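Local atomic coordinates of uncharacterized protein YhfS (Escherichia coli, PDB entry 4J8L), a protein that is of unknown function but binds pyridoxal phosphate, held covalently on a lysine, and possibly has cysteine synthase activity. Residues G77-G82 with D170-V175. Sequence-based numbering, arbitrary orientation.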
loop_
_atom_site.group_PDB
_atom_site.type_symbol
_atom_site.label_atom_id
_atom_site.label_comp_id
_atom_site.label_asym_id
_atom_site.label_seq_id
_atom_site.Cartn_x
_atom_site.Cartn_y
_atom_site.Cartn_z
ATOM N N GLY A 77 -4.477 6.365 -9.636
ATOM C CA GLY A 77 -5.414 7.480 -9.732
ATOM C C GLY A 77 -5.377 8.376 -8.504
ATOM O O GLY A 77 -5.483 9.612 -8.609
ATOM N N ALA A 78 -5.226 7.764 -7.331
ATOM C CA ALA A 78 -5.177 8.527 -6.084
ATOM C C ALA A 78 -3.924 9.406 -6.025
ATOM O O ALA A 78 -3.979 10.572 -5.629
ATOM C CB ALA A 78 -5.238 7.591 -4.876
ATOM N N ILE A 79 -2.793 8.841 -6.423
ATOM C CA ILE A 79 -1.546 9.594 -6.444
ATOM C C ILE A 79 -1.615 10.712 -7.473
ATOM O O ILE A 79 -1.166 11.825 -7.204
ATOM C CB ILE A 79 -0.345 8.677 -6.684
ATOM C CG1 ILE A 79 -0.097 7.857 -5.412
ATOM C CG2 ILE A 79 0.908 9.485 -7.066
ATOM C CD1 ILE A 79 0.788 6.622 -5.613
ATOM N N ARG A 80 -2.178 10.432 -8.645
ATOM C CA ARG A 80 -2.312 11.491 -9.651
ATOM C C ARG A 80 -3.172 12.645 -9.132
ATOM O O ARG A 80 -2.805 13.817 -9.249
ATOM C CB ARG A 80 -2.908 10.959 -10.952
ATOM C CG ARG A 80 -2.931 12.008 -12.065
ATOM C CD ARG A 80 -3.811 11.578 -13.234
ATOM N NE ARG A 80 -3.321 10.369 -13.892
ATOM C CZ ARG A 80 -3.911 9.177 -13.801
ATOM N NH1 ARG A 80 -5.021 9.026 -13.075
ATOM N NH2 ARG A 80 -3.394 8.134 -14.443
ATOM N N ALA A 81 -4.315 12.311 -8.546
ATOM C CA ALA A 81 -5.212 13.344 -8.050
ATOM C C ALA A 81 -4.571 14.133 -6.919
ATOM O O ALA A 81 -4.681 15.361 -6.875
ATOM C CB ALA A 81 -6.532 12.725 -7.593
ATOM N N GLY A 82 -3.894 13.438 -6.010
ATOM C CA GLY A 82 -3.228 14.115 -4.908
ATOM C C GLY A 82 -2.100 15.029 -5.363
ATOM O O GLY A 82 -2.005 16.184 -4.935
ATOM N N ASP A 170 2.315 7.790 -0.299
ATOM C CA ASP A 170 1.868 6.621 -1.038
ATOM C C ASP A 170 1.834 5.503 -0.007
ATOM O O ASP A 170 2.868 4.963 0.370
ATOM C CB ASP A 170 2.907 6.333 -2.134
ATOM C CG ASP A 170 2.655 5.028 -2.890
ATOM O OD1 ASP A 170 1.808 4.212 -2.478
ATOM O OD2 ASP A 170 3.344 4.808 -3.906
ATOM N N ASP A 171 0.636 5.152 0.450
ATOM C CA ASP A 171 0.477 4.232 1.578
ATOM C C ASP A 171 0.096 2.820 1.147
ATOM O O ASP A 171 -0.272 1.997 1.993
ATOM C CB ASP A 171 -0.583 4.765 2.558
ATOM C CG ASP A 171 -0.145 6.044 3.253
ATOM O OD1 ASP A 171 0.669 5.954 4.191
ATOM O OD2 ASP A 171 -0.619 7.138 2.863
ATOM N N ASN A 172 0.170 2.539 -0.152
ATOM C CA ASN A 172 -0.191 1.209 -0.643
ATOM C C ASN A 172 0.551 0.087 0.053
ATOM O O ASN A 172 1.768 0.167 0.244
ATOM C CB ASN A 172 0.006 1.102 -2.152
ATOM C CG ASN A 172 -1.007 1.924 -2.904
ATOM O OD1 ASN A 172 -2.176 1.549 -2.975
ATOM N ND2 ASN A 172 -0.579 3.072 -3.431
ATOM N N TYR A 173 -0.218 -0.934 0.441
ATOM C CA TYR A 173 0.282 -2.136 1.125
ATOM C C TYR A 173 0.637 -1.878 2.593
ATOM O O TYR A 173 1.121 -2.766 3.287
ATOM C CB TYR A 173 1.490 -2.738 0.407
ATOM C CG TYR A 173 1.233 -3.398 -0.926
ATOM C CD1 TYR A 173 0.130 -4.220 -1.138
ATOM C CD2 TYR A 173 2.140 -3.245 -1.970
ATOM C CE1 TYR A 173 -0.066 -4.848 -2.363
ATOM C CE2 TYR A 173 1.949 -3.856 -3.183
ATOM C CZ TYR A 173 0.848 -4.665 -3.382
ATOM O OH TYR A 173 0.680 -5.281 -4.608
ATOM N N ALA A 174 0.410 -0.658 3.062
ATOM C CA ALA A 174 0.609 -0.359 4.475
ATOM C C ALA A 174 -0.706 -0.118 5.221
ATOM O O ALA A 174 -0.765 -0.255 6.444
ATOM C CB ALA A 174 1.536 0.857 4.641
ATOM N N VAL A 175 -1.750 0.272 4.490
ATOM C CA VAL A 175 -3.004 0.674 5.127
ATOM C C VAL A 175 -3.628 -0.491 5.878
ATOM O O VAL A 175 -3.694 -1.607 5.349
ATOM C CB VAL A 175 -4.001 1.234 4.099
ATOM C CG1 VAL A 175 -5.323 1.619 4.777
ATOM C CG2 VAL A 175 -3.401 2.447 3.397
#
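Ile79 meets Asp170 through a single methyl, a worked example of how one apolar group can lie against a buried carboxylate whose other contacts are polar, here in what is probably a fold-type I pyridoxal phosphate protein. Helix 74-86 sends Ile79 toward the end of strand 167-170, and CD1 of Ile79 rests 3.6 Å from OD2 and 3.7 Å from CG of Asp170. An extended outer torsion of Ile79 (chi2 163°) carries that methyl out to the carboxylate. The tight part of the contact is confined to this point; toward Asn172 it slackens, with ND2 of Asn172 4.4 Å from CD1 of Ile79. Even this looser side is buried and does not open to solvent, and the side chain of Ile79 also touches Thr191 of strand 189-193 and Thr104 and Ile107 of helix 102-111. The other carboxylate oxygen is held by Asn172 of the following loop: ND2 of Asn172 donates to OD1 of Asp170 at 2.8 Å, reaching it from above the carboxylate plane, 37° out of it, while the backbone N of Asn172 adds a weak bond to the same oxygen. The backbone N of Ser193 donates to OD1 of Asn172, which probably sets the turn of the amide. OD2 of Asp170 lies close to the pyridine N1 of the lysine-bound cofactor at position 196. This placement is consistent with the aspartate that faces the pyridine nitrogen in aminotransferase-type relatives, with Asn172 probably setting its rotation and Ile79 covering one side.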